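Local atomic coordinates of LbaCas13a H328A (C2c2) (Lachnospiraceae bacterium NK4A179, PDB entry 5WLH), a protein that binds and probably processes CRISPR precursor RNA and, guided by crRNA, probably cleaves target RNA, preferentially at adenines, as a Cas13a nuclease. Residues G1082-K1094 against F1341-R1355. Residues are numbered along the deposited sequence; the frame is centred on the assembly and turned at random.
With nucleotides of chain B.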
loop_
_atom_site.group_PDB
_atom_site.type_symbol
_atom_site.label_atom_id
_atom_site.label_comp_id
_atom_site.label_asym_id
_atom_site.label_seq_id
_atom_site.Cartn_x
_atom_site.Cartn_y
_atom_site.Cartn_z
ATOM N N GLY A 1082 -11.916 -31.015 14.354
ATOM C CA GLY A 1082 -11.444 -29.648 14.242
ATOM C C GLY A 1082 -10.063 -29.431 14.825
ATOM O O GLY A 1082 -9.149 -28.970 14.134
ATOM N N ILE A 1083 -9.910 -29.748 16.107
ATOM C CA ILE A 1083 -8.640 -29.656 16.814
ATOM C C ILE A 1083 -8.290 -31.061 17.289
ATOM O O ILE A 1083 -9.045 -31.667 18.059
ATOM C CB ILE A 1083 -8.715 -28.664 17.987
ATOM C CG1 ILE A 1083 -9.738 -27.564 17.688
ATOM C CG2 ILE A 1083 -7.360 -28.045 18.252
ATOM C CD1 ILE A 1083 -9.947 -26.595 18.833
ATOM N N PHE A 1084 -7.156 -31.578 16.830
ATOM C CA PHE A 1084 -6.875 -33.005 16.885
ATOM C C PHE A 1084 -5.922 -33.357 18.022
ATOM O O PHE A 1084 -5.308 -32.496 18.656
ATOM C CB PHE A 1084 -6.306 -33.476 15.542
ATOM C CG PHE A 1084 -7.056 -32.943 14.357
ATOM C CD1 PHE A 1084 -8.210 -33.569 13.914
ATOM C CD2 PHE A 1084 -6.624 -31.801 13.701
ATOM C CE1 PHE A 1084 -8.913 -33.075 12.830
ATOM C CE2 PHE A 1084 -7.320 -31.302 12.618
ATOM C CZ PHE A 1084 -8.468 -31.938 12.183
ATOM N N ASP A 1085 -5.814 -34.662 18.275
ATOM C CA ASP A 1085 -4.928 -35.197 19.303
ATOM C C ASP A 1085 -3.526 -35.450 18.755
ATOM O O ASP A 1085 -2.544 -34.912 19.271
ATOM C CB ASP A 1085 -5.510 -36.494 19.885
ATOM C CG ASP A 1085 -6.672 -36.247 20.829
ATOM O OD1 ASP A 1085 -6.450 -36.243 22.060
ATOM O OD2 ASP A 1085 -7.808 -36.062 20.342
ATOM N N SER A 1086 -3.420 -36.255 17.706
ATOM C CA SER A 1086 -2.124 -36.713 17.233
ATOM C C SER A 1086 -1.488 -35.709 16.275
ATOM O O SER A 1086 -2.147 -34.831 15.713
ATOM C CB SER A 1086 -2.253 -38.070 16.542
ATOM O OG SER A 1086 -1.277 -38.212 15.528
ATOM N N GLU A 1087 -0.174 -35.860 16.097
ATOM C CA GLU A 1087 0.570 -35.015 15.174
ATOM C C GLU A 1087 0.335 -35.426 13.725
ATOM O O GLU A 1087 0.128 -34.568 12.861
ATOM C CB GLU A 1087 2.058 -35.068 15.509
ATOM C CG GLU A 1087 2.803 -33.811 15.153
ATOM C CD GLU A 1087 4.297 -33.930 15.354
ATOM O OE1 GLU A 1087 4.714 -34.432 16.420
ATOM O OE2 GLU A 1087 5.053 -33.522 14.444
ATOM N N ASP A 1088 0.361 -36.730 13.440
ATOM C CA ASP A 1088 0.095 -37.213 12.091
ATOM C C ASP A 1088 -1.382 -37.162 11.729
ATOM O O ASP A 1088 -1.719 -37.301 10.549
ATOM C CB ASP A 1088 0.622 -38.640 11.922
ATOM C CG ASP A 1088 2.132 -38.690 11.788
ATOM O OD1 ASP A 1088 2.821 -38.668 12.829
ATOM O OD2 ASP A 1088 2.633 -38.737 10.644
ATOM N N GLU A 1089 -2.270 -36.975 12.707
ATOM C CA GLU A 1089 -3.659 -36.670 12.385
ATOM C C GLU A 1089 -3.766 -35.276 11.781
ATOM O O GLU A 1089 -4.428 -35.079 10.753
ATOM C CB GLU A 1089 -4.531 -36.791 13.639
ATOM C CG GLU A 1089 -4.827 -38.231 14.055
ATOM C CD GLU A 1089 -5.740 -38.324 15.266
ATOM O OE1 GLU A 1089 -6.209 -39.444 15.569
ATOM O OE2 GLU A 1089 -5.987 -37.284 15.914
ATOM N N GLN A 1090 -3.092 -34.301 12.394
ATOM C CA GLN A 1090 -3.105 -32.937 11.879
ATOM C C GLN A 1090 -2.467 -32.862 10.495
ATOM O O GLN A 1090 -3.047 -32.292 9.561
ATOM C CB GLN A 1090 -2.387 -32.010 12.861
ATOM C CG GLN A 1090 -2.354 -30.554 12.435
ATOM C CD GLN A 1090 -3.740 -29.942 12.292
ATOM O OE1 GLN A 1090 -4.246 -29.322 13.225
ATOM N NE2 GLN A 1090 -4.351 -30.098 11.119
ATOM N N LYS A 1091 -1.270 -33.440 10.344
ATOM C CA LYS A 1091 -0.578 -33.405 9.058
ATOM C C LYS A 1091 -1.376 -34.097 7.962
ATOM O O LYS A 1091 -1.327 -33.678 6.799
ATOM C CB LYS A 1091 0.806 -34.050 9.182
ATOM C CG LYS A 1091 1.746 -33.373 10.166
ATOM C CD LYS A 1091 3.085 -34.098 10.226
ATOM C CE LYS A 1091 3.534 -34.332 11.665
ATOM N NZ LYS A 1091 4.861 -33.714 11.965
ATOM N N ASN A 1092 -2.111 -35.158 8.299
ATOM C CA ASN A 1092 -2.916 -35.824 7.280
ATOM C C ASN A 1092 -4.137 -34.994 6.911
ATOM O O ASN A 1092 -4.568 -34.990 5.751
ATOM C CB ASN A 1092 -3.337 -37.211 7.765
ATOM C CG ASN A 1092 -2.380 -38.293 7.317
ATOM O OD1 ASN A 1092 -1.654 -38.123 6.336
ATOM N ND2 ASN A 1092 -2.371 -39.414 8.032
ATOM N N ILE A 1093 -4.722 -34.306 7.888
ATOM C CA ILE A 1093 -5.829 -33.408 7.595
ATOM C C ILE A 1093 -5.371 -32.316 6.639
ATOM O O ILE A 1093 -6.043 -32.015 5.647
ATOM C CB ILE A 1093 -6.408 -32.825 8.896
ATOM C CG1 ILE A 1093 -7.228 -33.891 9.622
ATOM C CG2 ILE A 1093 -7.267 -31.601 8.616
ATOM C CD1 ILE A 1093 -8.550 -34.198 8.940
ATOM N N LYS A 1094 -4.201 -31.726 6.917
ATOM C CA LYS A 1094 -3.652 -30.698 6.037
ATOM C C LYS A 1094 -3.425 -31.242 4.634
ATOM O O LYS A 1094 -3.751 -30.577 3.643
ATOM C CB LYS A 1094 -2.349 -30.146 6.614
ATOM C CG LYS A 1094 -1.755 -28.977 5.822
ATOM C CD LYS A 1094 -2.606 -27.723 5.996
ATOM C CE LYS A 1094 -1.878 -26.475 5.500
ATOM N NZ LYS A 1094 -1.677 -26.487 4.024
ATOM N N PHE A 1341 2.400 -22.953 9.695
ATOM C CA PHE A 1341 1.231 -22.750 10.534
ATOM C C PHE A 1341 1.508 -23.313 11.920
ATOM O O PHE A 1341 2.186 -24.335 12.061
ATOM C CB PHE A 1341 0.001 -23.433 9.937
ATOM C CG PHE A 1341 -0.653 -22.657 8.823
ATOM C CD1 PHE A 1341 -0.373 -21.314 8.633
ATOM C CD2 PHE A 1341 -1.563 -23.279 7.980
ATOM C CE1 PHE A 1341 -0.996 -20.603 7.610
ATOM C CE2 PHE A 1341 -2.184 -22.580 6.959
ATOM C CZ PHE A 1341 -1.896 -21.236 6.780
ATOM N N THR A 1342 1.009 -22.624 12.937
ATOM C CA THR A 1342 1.031 -23.121 14.309
ATOM C C THR A 1342 -0.312 -23.794 14.573
ATOM O O THR A 1342 -1.333 -23.123 14.742
ATOM C CB THR A 1342 1.284 -21.991 15.299
ATOM O OG1 THR A 1342 2.521 -21.346 14.980
ATOM C CG2 THR A 1342 1.339 -22.537 16.715
ATOM N N TYR A 1343 -0.318 -25.119 14.587
ATOM C CA TYR A 1343 -1.521 -25.884 14.875
ATOM C C TYR A 1343 -1.465 -26.334 16.327
ATOM O O TYR A 1343 -0.529 -27.040 16.726
ATOM C CB TYR A 1343 -1.653 -27.085 13.940
ATOM C CG TYR A 1343 -2.109 -26.738 12.537
ATOM C CD1 TYR A 1343 -3.110 -25.797 12.317
ATOM C CD2 TYR A 1343 -1.531 -27.343 11.427
ATOM C CE1 TYR A 1343 -3.524 -25.473 11.024
ATOM C CE2 TYR A 1343 -1.945 -27.026 10.133
ATOM C CZ TYR A 1343 -2.944 -26.097 9.941
ATOM O OH TYR A 1343 -3.358 -25.780 8.660
ATOM N N LYS A 1344 -2.443 -25.903 17.117
ATOM C CA LYS A 1344 -2.567 -26.379 18.485
ATOM C C LYS A 1344 -3.297 -27.712 18.516
ATOM O O LYS A 1344 -4.280 -27.914 17.799
ATOM C CB LYS A 1344 -3.316 -25.369 19.346
ATOM C CG LYS A 1344 -2.852 -23.952 19.193
ATOM C CD LYS A 1344 -3.222 -23.183 20.433
ATOM C CE LYS A 1344 -2.810 -21.747 20.309
ATOM N NZ LYS A 1344 -1.340 -21.563 20.143
ATOM N N LEU A 1345 -2.809 -28.622 19.356
ATOM C CA LEU A 1345 -3.403 -29.933 19.541
ATOM C C LEU A 1345 -3.989 -30.022 20.951
ATOM O O LEU A 1345 -4.257 -28.995 21.592
ATOM C CB LEU A 1345 -2.341 -31.006 19.280
ATOM C CG LEU A 1345 -1.597 -30.972 17.945
ATOM C CD1 LEU A 1345 -0.418 -31.933 17.960
ATOM C CD2 LEU A 1345 -2.537 -31.302 16.791
ATOM N N LYS A 1346 -4.197 -31.250 21.429
ATOM C CA LYS A 1346 -4.456 -31.467 22.848
ATOM C C LYS A 1346 -3.145 -31.503 23.628
ATOM O O LYS A 1346 -3.005 -30.829 24.654
ATOM C CB LYS A 1346 -5.239 -32.768 23.055
ATOM C CG LYS A 1346 -6.401 -32.992 22.082
ATOM C CD LYS A 1346 -7.404 -31.849 22.103
ATOM C CE LYS A 1346 -7.438 -31.119 20.772
ATOM N NZ LYS A 1346 -8.128 -29.814 20.921
ATOM N N ASN A 1347 -2.178 -32.287 23.146
ATOM C CA ASN A 1347 -0.831 -32.339 23.701
ATOM C C ASN A 1347 -0.262 -30.933 23.805
ATOM O O ASN A 1347 -0.198 -30.337 24.887
ATOM C CB ASN A 1347 0.078 -33.176 22.803
ATOM C CG ASN A 1347 -0.615 -34.409 22.281
ATOM O OD1 ASN A 1347 -1.757 -34.326 21.835
ATOM N ND2 ASN A 1347 0.087 -35.537 22.256
ATOM N N GLY A 1348 0.128 -30.396 22.656
ATOM C CA GLY A 1348 0.709 -29.076 22.568
ATOM C C GLY A 1348 0.595 -28.504 21.172
ATOM O O GLY A 1348 -0.505 -28.183 20.714
ATOM N N THR A 1349 1.722 -28.395 20.473
ATOM C CA THR A 1349 1.773 -27.668 19.213
ATOM C C THR A 1349 2.578 -28.436 18.173
ATOM O O THR A 1349 3.620 -29.020 18.487
ATOM C CB THR A 1349 2.375 -26.272 19.432
ATOM O OG1 THR A 1349 1.429 -25.456 20.135
ATOM C CG2 THR A 1349 2.730 -25.609 18.110
ATOM N N VAL A 1350 2.080 -28.443 16.934
ATOM C CA VAL A 1350 2.824 -28.925 15.778
ATOM C C VAL A 1350 2.914 -27.788 14.763
ATOM O O VAL A 1350 1.979 -26.991 14.627
ATOM C CB VAL A 1350 2.175 -30.177 15.149
ATOM C CG1 VAL A 1350 0.714 -29.929 14.831
ATOM C CG2 VAL A 1350 2.934 -30.614 13.892
ATOM N N TYR A 1351 4.048 -27.704 14.071
ATOM C CA TYR A 1351 4.255 -26.735 13.005
ATOM C C TYR A 1351 4.175 -27.455 11.671
ATOM O O TYR A 1351 4.829 -28.485 11.477
ATOM C CB TYR A 1351 5.599 -26.026 13.165
ATOM C CG TYR A 1351 5.661 -25.214 14.435
ATOM C CD1 TYR A 1351 5.064 -23.963 14.508
ATOM C CD2 TYR A 1351 6.293 -25.707 15.571
ATOM C CE1 TYR A 1351 5.105 -23.218 15.665
ATOM C CE2 TYR A 1351 6.339 -24.966 16.740
ATOM C CZ TYR A 1351 5.745 -23.722 16.779
ATOM O OH TYR A 1351 5.787 -22.974 17.933
ATOM N N VAL A 1352 3.354 -26.923 10.766
ATOM C CA VAL A 1352 3.069 -27.541 9.478
ATOM C C VAL A 1352 3.234 -26.485 8.392
ATOM O O VAL A 1352 2.802 -25.341 8.568
ATOM C CB VAL A 1352 1.644 -28.141 9.429
ATOM C CG1 VAL A 1352 1.411 -28.839 8.102
ATOM C CG2 VAL A 1352 1.417 -29.129 10.584
ATOM N N ASP A 1353 3.862 -26.865 7.278
ATOM C CA ASP A 1353 3.940 -25.981 6.120
ATOM C C ASP A 1353 2.556 -25.543 5.677
ATOM O O ASP A 1353 1.710 -26.383 5.343
ATOM C CB ASP A 1353 4.632 -26.682 4.955
ATOM C CG ASP A 1353 6.109 -26.851 5.171
ATOM O OD1 ASP A 1353 6.646 -26.230 6.112
ATOM O OD2 ASP A 1353 6.723 -27.600 4.383
ATOM N N ALA A 1354 2.344 -24.221 5.622
ATOM C CA ALA A 1354 1.110 -23.685 5.044
ATOM C C ALA A 1354 0.922 -24.151 3.606
ATOM O O ALA A 1354 -0.203 -24.431 3.174
ATOM C CB ALA A 1354 1.124 -22.149 5.097
ATOM N N ARG A 1355 2.010 -24.210 2.840
ATOM C CA ARG A 1355 1.973 -24.479 1.411
ATOM C C ARG A 1355 2.971 -25.576 1.082
ATOM O O ARG A 1355 4.141 -25.489 1.466
ATOM C CB ARG A 1355 2.319 -23.222 0.606
ATOM C CG ARG A 1355 1.389 -22.057 0.901
ATOM C CD ARG A 1355 -0.027 -22.443 0.532
ATOM N NE ARG A 1355 -0.945 -21.310 0.581
ATOM C CZ ARG A 1355 -1.871 -21.143 1.522
ATOM N NH1 ARG A 1355 -1.999 -22.030 2.507
ATOM N NH2 ARG A 1355 -2.668 -20.084 1.480
ATOM P P C B 41 -7.463 -18.775 9.832
ATOM O OP1 C B 41 -8.605 -19.512 9.228
ATOM O OP2 C B 41 -7.670 -17.435 10.417
ATOM O "O5'" C B 41 -6.737 -19.626 10.973
ATOM C "C5'" C B 41 -6.659 -21.048 10.906
ATOM C "C4'" C B 41 -5.373 -21.585 11.503
ATOM O "O4'" C B 41 -4.275 -21.369 10.578
ATOM C "C3'" C B 41 -4.886 -20.946 12.797
ATOM O "O3'" C B 41 -5.543 -21.442 13.951
ATOM C "C2'" C B 41 -3.402 -21.277 12.783
ATOM O "O2'" C B 41 -3.201 -22.625 13.177
ATOM C "C1'" C B 41 -3.078 -21.167 11.294
ATOM N N1 C B 41 -2.523 -19.848 10.931
ATOM C C2 C B 41 -1.202 -19.573 11.287
ATOM O O2 C B 41 -0.578 -20.449 11.894
ATOM N N3 C B 41 -0.656 -18.376 10.962
ATOM C C4 C B 41 -1.387 -17.475 10.293
ATOM N N4 C B 41 -0.827 -16.296 9.978
ATOM C C5 C B 41 -2.740 -17.737 9.917
ATOM C C6 C B 41 -3.263 -18.927 10.249
ATOM P P U B 42 -5.783 -20.490 15.218
ATOM O OP1 U B 42 -6.404 -21.326 16.282
ATOM O OP2 U B 42 -6.457 -19.251 14.770
ATOM O "O5'" U B 42 -4.326 -20.079 15.703
ATOM C "C5'" U B 42 -3.477 -21.002 16.371
ATOM C "C4'" U B 42 -2.120 -20.387 16.589
ATOM O "O4'" U B 42 -1.552 -20.034 15.299
ATOM C "C3'" U B 42 -2.115 -19.074 17.365
ATOM O "O3'" U B 42 -2.159 -19.245 18.775
ATOM C "C2'" U B 42 -0.849 -18.394 16.864
ATOM O "O2'" U B 42 0.300 -18.945 17.487
ATOM C "C1'" U B 42 -0.844 -18.816 15.398
ATOM N N1 U B 42 -1.485 -17.809 14.519
ATOM C C2 U B 42 -0.751 -16.677 14.201
ATOM O O2 U B 42 0.375 -16.490 14.620
ATOM N N3 U B 42 -1.372 -15.772 13.376
ATOM C C4 U B 42 -2.639 -15.882 12.844
ATOM O O4 U B 42 -3.073 -14.990 12.115
ATOM C C5 U B 42 -3.337 -17.079 13.216
ATOM C C6 U B 42 -2.751 -17.978 14.017
ATOM P P C B 40 -5.308 -22.581 4.807
ATOM O OP1 C B 40 -4.047 -23.085 4.191
ATOM O OP2 C B 40 -5.967 -23.331 5.917
ATOM O "O5'" C B 40 -5.020 -21.122 5.342
ATOM C "C5'" C B 40 -5.999 -20.483 6.127
ATOM C "C4'" C B 40 -5.620 -19.072 6.431
ATOM O "O4'" C B 40 -5.617 -18.298 5.207
ATOM C "C3'" C B 40 -6.593 -18.349 7.341
ATOM O "O3'" C B 40 -6.313 -18.649 8.702
ATOM C "C2'" C B 40 -6.372 -16.884 6.974
ATOM O "O2'" C B 40 -5.244 -16.368 7.668
ATOM C "C1'" C B 40 -6.018 -16.977 5.481
ATOM N N1 C B 40 -7.128 -16.616 4.564
ATOM C C2 C B 40 -7.489 -15.262 4.443
ATOM O O2 C B 40 -6.894 -14.431 5.147
ATOM N N3 C B 40 -8.486 -14.912 3.590
ATOM C C4 C B 40 -9.098 -15.845 2.852
ATOM N N4 C B 40 -10.073 -15.457 2.021
ATOM C C5 C B 40 -8.743 -17.221 2.939
ATOM C C6 C B 40 -7.760 -17.555 3.793
HETATM O O HOH W 1 -5.405 -29.273 15.824
#
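Gln1090 lays its carboxamide over one face of the Tyr1343 ring, amide and ring planes only 24° apart, with Gln1090 CD 3.5 Å from Tyr1343 CD2. The chain gets there by leaving the helix with CG anti to the backbone N (chi1 -179°) and then bending at chi2. A water donates to Gln1090 OE1 at 2.8 Å; the same water donates to Lys1344 O and accepts from Phe1084 N, and Lys685 gives OE1 a further hydrogen bond. One turn on, Lys1094 passes the edge of the same ring at about a right angle, its CD 3.4 Å from Tyr1343 OH, while its CG packs against Val1352 CG1. Lys1094 NZ donates to Ala1354 O at 2.7 Å, from above the carbonyl plane; Arg1355 NH1 reaches that oxygen from the opposite face, and Glu1098 gives Lys1094 a salt bridge. Nearer the helix start, Val1350 CG2 packs 3.4 Å from Glu1087 CG, beside Glu1087 OE2, the salt-bridge partner of Lys1091.

The motif here is a helix laid on a beta hairpin: strand 1349-1353 runs 28° from helix 1087-1094, at the margin of a four-stranded antiparallel sheet. Ser1086 and Glu1089 form a capping box at the helix N terminus. Just ahead of it, Lys1346 N donates a weak hydrogen bond to Phe1084 O, and Leu1345 CD2 packs against that oxygen and Gln1090 CB. The hairpin also grips the RNA: Thr1342 N donates to O2 of C41 of chain B, Thr1342 O receives a very short hydrogen bond from its O2', and that O2' lies 3.3 Å from Tyr1343 CD1. With an alanine in place of Tyr1343, the Gln1090 amide would probably lose the surface that keeps it flat, and a gap would open between helix and C41 ribose. The Phe1341 ring has Ala1354 CB over its centre on one face and C41 on the other.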